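Local coordinates for alpha-L-rhamnosidase (PDB 3W5M), which hydrolyses terminal non-reducing alpha-L-rhamnose residues, releasing L-rhamnose from citrus flavonoids and gum arabic through both alpha-1,6 and alpha-1,2 linkages, at residues Y551-K554 / E558-Y561; K443-A446 / G452-D455; A373-P378 / E562-F567; S425-S430 / E437-R442; K490-E493 / F499-D502. All blocks are in the same frame, centred on the assembly; numbering follows the deposited sequence.

Interaction 1 (Y551-K554 / E558-Y561); sequences YTLK and EETY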
# COMPACT_ATOMS: atom_id res chain seq x y z
N TYR A 551 7.49 -15.11 -18.27
CA TYR A 551 7.57 -16.50 -17.84
C TYR A 551 8.08 -17.36 -18.99
O TYR A 551 7.52 -17.32 -20.06
CB TYR A 551 6.19 -17.02 -17.44
CG TYR A 551 6.16 -18.49 -17.05
CD1 TYR A 551 6.69 -18.92 -15.82
CD2 TYR A 551 5.61 -19.45 -17.89
CE1 TYR A 551 6.67 -20.26 -15.45
CE2 TYR A 551 5.57 -20.81 -17.53
CZ TYR A 551 6.10 -21.21 -16.31
OH TYR A 551 6.09 -22.53 -15.93
N THR A 552 9.13 -18.14 -18.73
CA THR A 552 9.69 -19.04 -19.75
C THR A 552 9.32 -20.46 -19.36
O THR A 552 9.56 -20.89 -18.25
CB THR A 552 11.22 -18.88 -19.85
OG1 THR A 552 11.51 -17.54 -20.23
CG2 THR A 552 11.80 -19.81 -20.94
N LEU A 553 8.71 -21.20 -20.29
CA LEU A 553 8.16 -22.52 -20.01
C LEU A 553 9.20 -23.62 -19.83
O LEU A 553 10.27 -23.55 -20.44
CB LEU A 553 7.23 -22.93 -21.15
CG LEU A 553 5.79 -22.41 -21.08
CD1 LEU A 553 5.73 -20.89 -21.27
CD2 LEU A 553 4.94 -23.10 -22.16
N LYS A 554 8.87 -24.61 -19.00
CA LYS A 554 9.71 -25.82 -18.86
C LYS A 554 9.21 -26.99 -19.75
O LYS A 554 9.84 -28.04 -19.79
CB LYS A 554 9.85 -26.25 -17.40
CG LYS A 554 8.56 -26.71 -16.73
CD LYS A 554 8.73 -27.03 -15.26
CE LYS A 554 7.39 -27.00 -14.57
NZ LYS A 554 7.53 -27.45 -13.16
N GLU A 558 0.21 -28.57 -18.20
CA GLU A 558 -0.46 -27.28 -18.03
C GLU A 558 0.25 -26.49 -16.91
O GLU A 558 -0.16 -26.55 -15.73
CB GLU A 558 -1.95 -27.44 -17.74
CG GLU A 558 -2.77 -26.16 -17.88
CD GLU A 558 -4.26 -26.40 -17.73
OE1 GLU A 558 -4.82 -27.32 -18.38
OE2 GLU A 558 -4.90 -25.64 -16.97
N GLU A 559 1.28 -25.75 -17.30
CA GLU A 559 2.11 -24.99 -16.35
C GLU A 559 1.33 -23.89 -15.63
O GLU A 559 0.37 -23.37 -16.17
CB GLU A 559 3.33 -24.44 -17.06
CG GLU A 559 4.24 -25.56 -17.53
CD GLU A 559 5.47 -25.09 -18.29
OE1 GLU A 559 6.13 -24.11 -17.86
OE2 GLU A 559 5.79 -25.71 -19.32
N THR A 560 1.74 -23.58 -14.40
CA THR A 560 1.05 -22.55 -13.61
C THR A 560 2.11 -21.58 -13.17
O THR A 560 3.08 -22.02 -12.56
CB THR A 560 0.40 -23.12 -12.34
OG1 THR A 560 -0.62 -24.06 -12.70
CG2 THR A 560 -0.23 -22.00 -11.49
N TYR A 561 1.95 -20.29 -13.49
CA TYR A 561 2.91 -19.28 -13.02
C TYR A 561 2.18 -18.25 -12.16
O TYR A 561 1.17 -17.68 -12.61
CB TYR A 561 3.63 -18.61 -14.19
CG TYR A 561 4.47 -17.42 -13.73
CD1 TYR A 561 5.49 -17.57 -12.77
CD2 TYR A 561 4.20 -16.14 -14.22
CE1 TYR A 561 6.22 -16.47 -12.32
CE2 TYR A 561 4.93 -15.04 -13.78
CZ TYR A 561 5.93 -15.21 -12.84
OH TYR A 561 6.66 -14.09 -12.42
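In the concanavalin-like beta domain, Y551 of strand 548-552 meets E559 and Y561 of strand 559-561 through side chains. The backbones are not paired: the CA atoms of Y551 and Y561 are 7.3 Å apart. Y561 lays its CB over one face of the Y551 ring, 3.7 Å from the centroid and 22° off the normal. The rings are near parallel, with planes at 22°, but have slid so far apart that they barely overlap; Y551 CD1 reaches Y561 CG at 3.4 Å. Both strands belong to one large mixed sheet, in which 559-561 is an outermost strand beside 510-515, and V515 packs on Y551 and L553. At the far end of the ring, Y551 OH donates to E559 OE1 in a very short bond of 2.5 Å. K554 N reaches the same OE1 at 3.0 Å, on the syn side, somewhat out of the carboxylate plane, so one oxygen is gripped twice. E559 CG stands anti to its carbonyl carbon (chi1 -65°), and the extended chain beyond carries the carboxylate to L553 CB, 3.6 Å from OE2. That second oxygen accepts from Q556 N. K554 NZ turns to E444 in a salt bridge, and Y561 OH bonds to E437.

Interaction 2 (K443-A446 / G452-D455); sequences KETA and GFDD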
# COMPACT_ATOMS: atom_id res chain seq x y z
N LYS A 443 14.87 -23.25 -14.81
CA LYS A 443 15.84 -23.07 -13.74
C LYS A 443 15.30 -23.53 -12.39
O LYS A 443 15.93 -23.29 -11.36
CB LYS A 443 16.31 -21.62 -13.69
CG LYS A 443 17.17 -21.21 -14.87
CD LYS A 443 17.52 -19.73 -14.81
CE LYS A 443 18.52 -19.37 -15.91
NZ LYS A 443 18.76 -17.89 -16.13
N GLU A 444 14.13 -24.17 -12.39
CA GLU A 444 13.59 -24.78 -11.18
C GLU A 444 14.53 -25.86 -10.64
O GLU A 444 15.21 -26.55 -11.40
CB GLU A 444 12.19 -25.34 -11.41
CG GLU A 444 11.12 -24.25 -11.37
CD GLU A 444 9.75 -24.72 -11.83
OE1 GLU A 444 9.58 -25.94 -12.09
OE2 GLU A 444 8.84 -23.86 -11.92
N THR A 445 14.58 -25.99 -9.31
CA THR A 445 15.39 -27.02 -8.67
C THR A 445 14.42 -27.89 -7.90
O THR A 445 14.19 -27.72 -6.70
CB THR A 445 16.49 -26.39 -7.76
OG1 THR A 445 15.85 -25.52 -6.81
CG2 THR A 445 17.44 -25.56 -8.58
N ALA A 446 13.81 -28.85 -8.60
CA ALA A 446 12.77 -29.66 -8.00
C ALA A 446 13.21 -30.33 -6.70
O ALA A 446 14.29 -30.97 -6.64
CB ALA A 446 12.27 -30.71 -9.00
N GLY A 452 16.37 -34.47 1.93
CA GLY A 452 16.92 -35.45 0.99
C GLY A 452 17.35 -34.84 -0.33
O GLY A 452 17.62 -35.56 -1.29
N PHE A 453 17.40 -33.51 -0.40
CA PHE A 453 17.77 -32.79 -1.63
C PHE A 453 19.28 -32.66 -1.79
O PHE A 453 19.99 -32.39 -0.84
CB PHE A 453 17.07 -31.40 -1.68
CG PHE A 453 17.43 -30.56 -2.87
CD1 PHE A 453 16.81 -30.76 -4.10
CD2 PHE A 453 18.39 -29.56 -2.77
CE1 PHE A 453 17.16 -29.99 -5.21
CE2 PHE A 453 18.74 -28.77 -3.87
CZ PHE A 453 18.13 -28.99 -5.10
N ASP A 454 19.78 -32.85 -3.00
CA ASP A 454 21.21 -32.74 -3.25
C ASP A 454 21.61 -31.30 -3.55
O ASP A 454 21.49 -30.86 -4.70
CB ASP A 454 21.61 -33.68 -4.42
CG ASP A 454 23.10 -33.60 -4.77
OD1 ASP A 454 23.90 -32.95 -4.06
OD2 ASP A 454 23.49 -34.21 -5.79
N ASP A 455 22.09 -30.57 -2.53
CA ASP A 455 22.54 -29.19 -2.69
C ASP A 455 24.07 -28.98 -2.66
O ASP A 455 24.55 -27.88 -2.34
CB ASP A 455 21.82 -28.24 -1.70
CG ASP A 455 22.14 -28.53 -0.21
OD1 ASP A 455 22.97 -29.43 0.07
OD2 ASP A 455 21.56 -27.83 0.67
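F453 turns the rim of its ring toward T445 and A446, and this aromatic side chain carries the contact. With CG anti to the backbone N (chi1 177°) and the ring turned nearly square to the side-chain stem (chi2 82°), CE1 comes 3.4 Å from A446 O. That oxygen sits at the ring edge, near its plane, and CD1 is 3.6 Å from A446 O, so the carbonyl faces two neighbouring C-H groups; the approach is consistent with a weakly polar edge contact. T445 O lies farther off, 4.0 Å from F453 CE1 and oblique to the ring. Both segments belong to the irregular connection between strands 436-440 and 459-463, within the rhamnosidase N-terminal domain, and the 100 Å² they bury fits a modest surface contact. T445 offers F453 its CB, 4.1 Å from CZ. Its chi1 of 56° sets OG1 between the backbone N and the carbonyl carbon, from where the hydroxyl bonds to Q304 of strand 303-311. The backbone N atoms of G452 and F453 both bond to the carboxylate of E308, on that same strand. W458 meets the F453 ring with planes at about 75°, and W448 also touches F453.

Interaction 3 (A373-P378 / E562-F567); sequences AAYVAP and EPRFTF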
# COMPACT_ATOMS: atom_id res chain seq x y z
N ALA A 373 13.32 -23.58 4.02
CA ALA A 373 13.79 -22.98 2.79
C ALA A 373 13.10 -21.63 2.60
O ALA A 373 12.02 -21.44 3.13
CB ALA A 373 13.44 -23.86 1.63
N ALA A 374 13.73 -20.72 1.86
CA ALA A 374 13.05 -19.44 1.57
C ALA A 374 13.51 -18.84 0.26
O ALA A 374 14.65 -19.00 -0.12
CB ALA A 374 13.25 -18.44 2.73
N TYR A 375 12.60 -18.13 -0.43
CA TYR A 375 12.97 -17.18 -1.46
C TYR A 375 13.21 -15.87 -0.74
O TYR A 375 12.48 -15.55 0.20
CB TYR A 375 11.82 -16.94 -2.42
CG TYR A 375 11.66 -18.06 -3.42
CD1 TYR A 375 12.59 -18.23 -4.45
CD2 TYR A 375 10.57 -18.91 -3.36
CE1 TYR A 375 12.45 -19.26 -5.38
CE2 TYR A 375 10.42 -19.96 -4.29
CZ TYR A 375 11.37 -20.11 -5.29
OH TYR A 375 11.30 -21.14 -6.24
N VAL A 376 14.23 -15.16 -1.19
CA VAL A 376 14.58 -13.83 -0.63
C VAL A 376 14.76 -12.82 -1.76
O VAL A 376 15.65 -12.98 -2.59
CB VAL A 376 15.88 -13.90 0.19
CG1 VAL A 376 16.14 -12.51 0.82
CG2 VAL A 376 15.78 -14.98 1.23
N ALA A 377 13.94 -11.75 -1.79
CA ALA A 377 13.90 -10.80 -2.92
C ALA A 377 14.18 -9.37 -2.47
O ALA A 377 14.07 -9.09 -1.29
CB ALA A 377 12.51 -10.82 -3.58
N PRO A 378 14.47 -8.45 -3.41
CA PRO A 378 14.78 -7.03 -3.04
C PRO A 378 13.67 -6.21 -2.39
O PRO A 378 13.97 -5.45 -1.46
CB PRO A 378 15.19 -6.40 -4.39
CG PRO A 378 15.58 -7.58 -5.25
CD PRO A 378 14.64 -8.68 -4.86
N GLU A 562 2.68 -18.02 -10.95
CA GLU A 562 2.09 -17.02 -10.06
C GLU A 562 3.23 -16.17 -9.51
O GLU A 562 4.01 -16.66 -8.71
CB GLU A 562 1.35 -17.71 -8.91
CG GLU A 562 -0.03 -18.23 -9.33
CD GLU A 562 -0.67 -19.12 -8.30
OE1 GLU A 562 0.05 -19.90 -7.63
OE2 GLU A 562 -1.90 -19.07 -8.14
N PRO A 563 3.33 -14.90 -9.92
CA PRO A 563 4.42 -14.07 -9.36
C PRO A 563 4.39 -13.99 -7.83
O PRO A 563 3.32 -14.14 -7.21
CB PRO A 563 4.17 -12.69 -9.98
CG PRO A 563 3.39 -12.99 -11.24
CD PRO A 563 2.50 -14.15 -10.89
N ARG A 564 5.54 -13.75 -7.21
CA ARG A 564 5.58 -13.66 -5.74
C ARG A 564 6.06 -12.29 -5.23
O ARG A 564 5.67 -11.86 -4.16
CB ARG A 564 6.53 -14.72 -5.14
CG ARG A 564 6.02 -16.15 -5.15
CD ARG A 564 7.23 -17.08 -5.09
NE ARG A 564 6.92 -18.50 -4.87
CZ ARG A 564 7.06 -19.44 -5.80
NH1 ARG A 564 7.45 -19.12 -7.03
NH2 ARG A 564 6.77 -20.72 -5.52
N PHE A 565 6.94 -11.64 -5.98
CA PHE A 565 7.67 -10.48 -5.43
C PHE A 565 7.47 -9.21 -6.21
O PHE A 565 8.37 -8.34 -6.34
CB PHE A 565 9.15 -10.84 -5.27
CG PHE A 565 9.35 -12.04 -4.39
CD1 PHE A 565 8.97 -11.97 -3.04
CD2 PHE A 565 9.87 -13.23 -4.89
CE1 PHE A 565 9.13 -13.06 -2.20
CE2 PHE A 565 10.05 -14.32 -4.05
CZ PHE A 565 9.67 -14.24 -2.71
N THR A 566 6.27 -9.09 -6.77
CA THR A 566 5.91 -7.87 -7.50
C THR A 566 4.41 -7.68 -7.31
O THR A 566 3.74 -8.58 -6.84
CB THR A 566 6.25 -7.95 -9.01
OG1 THR A 566 6.01 -6.67 -9.60
CG2 THR A 566 5.36 -8.96 -9.70
N PHE A 567 3.91 -6.49 -7.63
CA PHE A 567 2.46 -6.29 -7.74
C PHE A 567 2.18 -5.19 -8.72
O PHE A 567 3.04 -4.34 -8.93
CB PHE A 567 1.77 -6.03 -6.38
CG PHE A 567 2.07 -4.69 -5.77
CD1 PHE A 567 3.16 -4.53 -4.89
CD2 PHE A 567 1.20 -3.61 -5.95
CE1 PHE A 567 3.40 -3.28 -4.30
CE2 PHE A 567 1.45 -2.37 -5.38
CZ PHE A 567 2.54 -2.22 -4.53
O HOH W 1 9.34 -21.72 -7.83
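Y375 on strand 368-377 reaches F565 with the root of its side chain and R564 with its ring. CB meets the edge of the F565 ring, 3.5 Å from F565 CZ and near the ring plane. Y375 CG still feels F565 CE2 at 4.1 Å, the two side chains crossing at about a right angle. Farther out, Y375 CD2 comes 4.0 Å from R564 NE. The next atom, Y375 CE2, stands over the centre of the guanidinium, 3.7 Å from R564 CZ; the ring and guanidinium planes are 41° apart, so one carbon of the ring rim presses on that face and the two groups do not lie flat together. At the tip, a water 2.6 Å from Y375 OH accepts a weak bond from R564 NH1, and the hydroxyl bonds to Q304 as well. R564 NE is held by E330 in a salt bridge, which helps fix the guanidinium against the tyrosine rim. Two residues along the strand from Y375, A377 sets its CB over one face of F565, 3.8 Å from the centroid and 23° off the normal, while R564 CB covers the opposite face. The backbone N atoms of R564 and F565 both bond to E437. A strand thus presents alternate residues, Y375 and A377, to an aromatic ring and a guanidinium from loop 562-567, an interdomain contact between an antiparallel sheet of the rhamnosidase N-terminal domain and a loop of the concanavalin-like beta-sandwich domain.

Interaction 4 (S425-S430 / E437-R442); sequences SGPIVS and ETYDAR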
# COMPACT_ATOMS: atom_id res chain seq x y z
N SER A 425 20.57 -19.71 -7.42
CA SER A 425 19.77 -18.72 -8.15
C SER A 425 18.31 -19.15 -8.33
O SER A 425 17.40 -18.36 -8.11
CB SER A 425 20.44 -18.37 -9.49
OG SER A 425 20.80 -19.56 -10.17
N GLY A 426 18.08 -20.42 -8.69
CA GLY A 426 16.69 -20.88 -8.90
C GLY A 426 16.02 -20.16 -10.08
O GLY A 426 16.70 -19.55 -10.87
N PRO A 427 14.67 -20.20 -10.16
CA PRO A 427 14.00 -19.71 -11.36
C PRO A 427 13.66 -18.20 -11.38
O PRO A 427 13.36 -17.65 -12.45
CB PRO A 427 12.71 -20.51 -11.38
CG PRO A 427 12.41 -20.81 -9.96
CD PRO A 427 13.74 -20.85 -9.23
N ILE A 428 13.67 -17.55 -10.22
CA ILE A 428 13.25 -16.14 -10.23
C ILE A 428 14.43 -15.22 -10.54
O ILE A 428 15.17 -14.78 -9.64
CB ILE A 428 12.54 -15.72 -8.92
CG1 ILE A 428 11.57 -16.81 -8.51
CG2 ILE A 428 11.83 -14.39 -9.16
CD1 ILE A 428 10.78 -16.60 -7.23
N VAL A 429 14.59 -14.93 -11.84
CA VAL A 429 15.73 -14.23 -12.40
C VAL A 429 15.73 -12.77 -11.97
O VAL A 429 16.78 -12.18 -11.65
CB VAL A 429 15.68 -14.33 -13.95
CG1 VAL A 429 16.81 -13.57 -14.59
CG2 VAL A 429 15.73 -15.81 -14.35
N SER A 430 14.55 -12.18 -11.93
CA SER A 430 14.45 -10.78 -11.54
C SER A 430 13.12 -10.57 -10.82
O SER A 430 12.11 -11.16 -11.19
CB SER A 430 14.52 -9.92 -12.80
OG SER A 430 14.59 -8.57 -12.43
N GLU A 437 8.29 -9.30 -12.46
CA GLU A 437 9.08 -10.46 -12.12
C GLU A 437 9.35 -11.26 -13.39
O GLU A 437 8.48 -11.33 -14.25
CB GLU A 437 8.29 -11.29 -11.08
CG GLU A 437 9.07 -12.47 -10.49
CD GLU A 437 8.21 -13.35 -9.57
OE1 GLU A 437 7.96 -12.93 -8.43
OE2 GLU A 437 7.84 -14.46 -9.99
N THR A 438 10.53 -11.85 -13.47
CA THR A 438 10.95 -12.64 -14.62
C THR A 438 11.28 -14.00 -14.05
O THR A 438 12.05 -14.10 -13.10
CB THR A 438 12.17 -11.98 -15.31
OG1 THR A 438 11.79 -10.67 -15.75
CG2 THR A 438 12.65 -12.80 -16.52
N TYR A 439 10.66 -15.05 -14.59
CA TYR A 439 10.75 -16.37 -14.02
C TYR A 439 11.06 -17.33 -15.16
O TYR A 439 10.35 -17.31 -16.17
CB TYR A 439 9.39 -16.76 -13.43
CG TYR A 439 9.32 -18.08 -12.65
CD1 TYR A 439 9.27 -19.31 -13.31
CD2 TYR A 439 9.27 -18.08 -11.23
CE1 TYR A 439 9.16 -20.50 -12.61
CE2 TYR A 439 9.16 -19.27 -10.51
CZ TYR A 439 9.12 -20.48 -11.22
OH TYR A 439 9.05 -21.68 -10.55
N ASP A 440 12.08 -18.16 -15.00
CA ASP A 440 12.43 -19.18 -16.00
C ASP A 440 12.24 -20.57 -15.38
O ASP A 440 13.00 -20.99 -14.49
CB ASP A 440 13.86 -18.90 -16.50
CG ASP A 440 14.31 -19.83 -17.66
OD1 ASP A 440 13.61 -20.82 -17.98
OD2 ASP A 440 15.39 -19.54 -18.23
N ALA A 441 11.20 -21.28 -15.81
CA ALA A 441 10.82 -22.55 -15.17
C ALA A 441 11.86 -23.64 -15.41
O ALA A 441 11.90 -24.64 -14.70
CB ALA A 441 9.42 -23.01 -15.63
N ARG A 442 12.72 -23.40 -16.39
CA ARG A 442 13.81 -24.35 -16.66
C ARG A 442 14.85 -24.34 -15.56
O ARG A 442 15.59 -25.31 -15.39
CB ARG A 442 14.46 -24.03 -17.97
CG ARG A 442 13.53 -24.34 -19.15
CD ARG A 442 14.11 -23.81 -20.43
NE ARG A 442 14.49 -22.43 -20.29
CZ ARG A 442 15.08 -21.72 -21.23
NH1 ARG A 442 15.36 -22.27 -22.39
NH2 ARG A 442 15.39 -20.45 -21.01
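P427 lies alongside Y439 in the beta hairpin of strands 428-432 and 436-440 and sets its CB over one face of the ring, a CH-pi contact 3.7 Å from the centroid and 17° off the normal. Y439 CG, anti to the backbone N (chi1 -174°), carries the ring there. Beside it, I428 CG1 reaches Y439 CD2 at 3.8 Å, and I428 CG2 lies 3.6 Å from E437 CG. Among backbone bonds, D440 N donates to P427 O at 2.9 Å, nearly straight at 166°, and T438 N to S430 O at 2.9 Å. Between them, V429 N and S430 N both point weakly to T438 O, a classic beta bulge. The third kind is ionic and stays within 437-442: R442 grips the D440 carboxylate side-on, NE to OD1 at 3.0 Å on the syn lone pair and NH2 to OD2 at 2.9 Å. R442 N also bonds to D440 OD1, an Asx turn. Replacing Y439 by an alanine would probably uncover P427 and leave E444, which hydrogen-bonds to the tyrosine hydroxyl, without that partner. Firm backbone bonds thus flank a weakly bonded bulge, and apolar packing on Y439 is consistent with added cohesion there.

Interaction 5 (K490-E493 / F499-D502); sequences KVTE and FVLD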
# COMPACT_ATOMS: atom_id res chain seq x y z
N LYS A 490 -13.18 -11.62 -20.65
CA LYS A 490 -13.10 -11.75 -22.11
C LYS A 490 -11.66 -11.61 -22.60
O LYS A 490 -10.80 -11.03 -21.93
CB LYS A 490 -13.98 -10.71 -22.82
CG LYS A 490 -13.48 -9.28 -22.69
CD LYS A 490 -14.11 -8.40 -23.76
CE LYS A 490 -13.90 -6.95 -23.39
NZ LYS A 490 -14.29 -6.00 -24.47
N VAL A 491 -11.44 -12.13 -23.81
CA VAL A 491 -10.16 -12.10 -24.50
C VAL A 491 -10.38 -11.40 -25.83
O VAL A 491 -11.30 -11.76 -26.58
CB VAL A 491 -9.65 -13.54 -24.75
CG1 VAL A 491 -8.32 -13.54 -25.49
CG2 VAL A 491 -9.52 -14.29 -23.44
N THR A 492 -9.58 -10.38 -26.11
CA THR A 492 -9.58 -9.77 -27.43
C THR A 492 -8.20 -9.96 -28.06
O THR A 492 -7.24 -10.29 -27.36
CB THR A 492 -9.95 -8.27 -27.41
OG1 THR A 492 -8.96 -7.52 -26.70
CG2 THR A 492 -11.29 -8.04 -26.78
N GLU A 493 -8.11 -9.79 -29.37
CA GLU A 493 -6.84 -9.80 -30.08
C GLU A 493 -6.78 -8.57 -30.96
O GLU A 493 -7.12 -8.65 -32.15
CB GLU A 493 -6.70 -11.09 -30.91
CG GLU A 493 -5.35 -11.22 -31.60
CD GLU A 493 -5.19 -12.49 -32.46
OE1 GLU A 493 -6.14 -13.31 -32.56
OE2 GLU A 493 -4.09 -12.66 -33.04
N PHE A 499 -2.75 -10.40 -27.31
CA PHE A 499 -4.06 -10.63 -26.72
C PHE A 499 -4.24 -9.73 -25.50
O PHE A 499 -3.27 -9.46 -24.78
CB PHE A 499 -4.22 -12.10 -26.32
CG PHE A 499 -4.11 -13.05 -27.48
CD1 PHE A 499 -2.85 -13.46 -27.95
CD2 PHE A 499 -5.25 -13.51 -28.14
CE1 PHE A 499 -2.74 -14.32 -29.03
CE2 PHE A 499 -5.15 -14.37 -29.22
CZ PHE A 499 -3.89 -14.78 -29.67
N VAL A 500 -5.46 -9.25 -25.31
CA VAL A 500 -5.79 -8.38 -24.18
C VAL A 500 -6.93 -9.04 -23.42
O VAL A 500 -7.97 -9.35 -24.00
CB VAL A 500 -6.14 -6.94 -24.62
CG1 VAL A 500 -6.56 -6.12 -23.41
CG2 VAL A 500 -4.96 -6.28 -25.33
N LEU A 501 -6.71 -9.31 -22.13
CA LEU A 501 -7.72 -9.97 -21.32
C LEU A 501 -8.23 -8.97 -20.30
O LEU A 501 -7.44 -8.28 -19.63
CB LEU A 501 -7.18 -11.24 -20.64
CG LEU A 501 -6.91 -12.49 -21.51
CD1 LEU A 501 -5.65 -12.32 -22.34
CD2 LEU A 501 -6.87 -13.78 -20.70
N ASP A 502 -9.55 -8.86 -20.22
CA ASP A 502 -10.24 -7.89 -19.37
C ASP A 502 -10.74 -8.60 -18.13
O ASP A 502 -11.51 -9.55 -18.21
CB ASP A 502 -11.42 -7.30 -20.12
CG ASP A 502 -12.16 -6.22 -19.33
OD1 ASP A 502 -11.80 -5.90 -18.18
OD2 ASP A 502 -13.10 -5.65 -19.91
O HOH W 2 -10.32 -8.07 -23.58
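T492 and V500 form the antiparallel hydrogen-bonded pair at the heart of a beta hairpin, strands 480-493 and 498-503, in the concanavalin-like domain. This is the tight part: T492 N donates to V500 O at 2.8 Å, almost straight at 175°, and V500 N returns a bond to T492 O at 2.9 Å, arriving from above the carbonyl plane. Next along the ladder, V491 and L501 make a non-hydrogen-bonded pair, their side chains abreast on the same face with V491 CG2 3.7 Å from L501 CG. Near the turn, F499 packs on K581 and P582 and carries E493 over one face of its ring. With CG anti to the backbone N (chi1 -176°) and the chain extended beyond, E493 runs along the ring; CG stands 4.3 Å from the centroid, and the carboxylate is stacked with its plane 29° from that of the ring. E493 OE2 bonds to G497 N. Replacing F499 by an alanine would probably strip the surface on which the E493 chain lies and open a gap beside P582 and K581. The looser part lies at K490, an exposed lysine whose extended chain passes the buried D502 without a charge contact, K490 NZ staying 4.7 Å from D502 OD2, while D502 OD1 is taken by R571 and G504. On the face of T492 and V500, a water donates to V500 O at 2.7 Å, a second donor to that oxygen.

Read from the N terminus, interaction 3 opens first, at 373-378, and closes last, at 562-567, after a loop of 183 residues. The other four contacts nest inside it, in series and without crossing. Interaction 4 closes a hairpin, interaction 2 a short irregular loop directly after it, interaction 5 a second hairpin and interaction 1 the short 555-557 connection, its second segment running straight into 562-567. Interactions 4, 1 and 5 all reach a large mixed sheet; strands 436-440 and 548-552 are neighbours there, whereas interaction 5 lies about 12 Å from interaction 1 between nearest atoms. E437 links interaction 4 to interactions 1 and 3, and E444 links interaction 2 to 1 and 4.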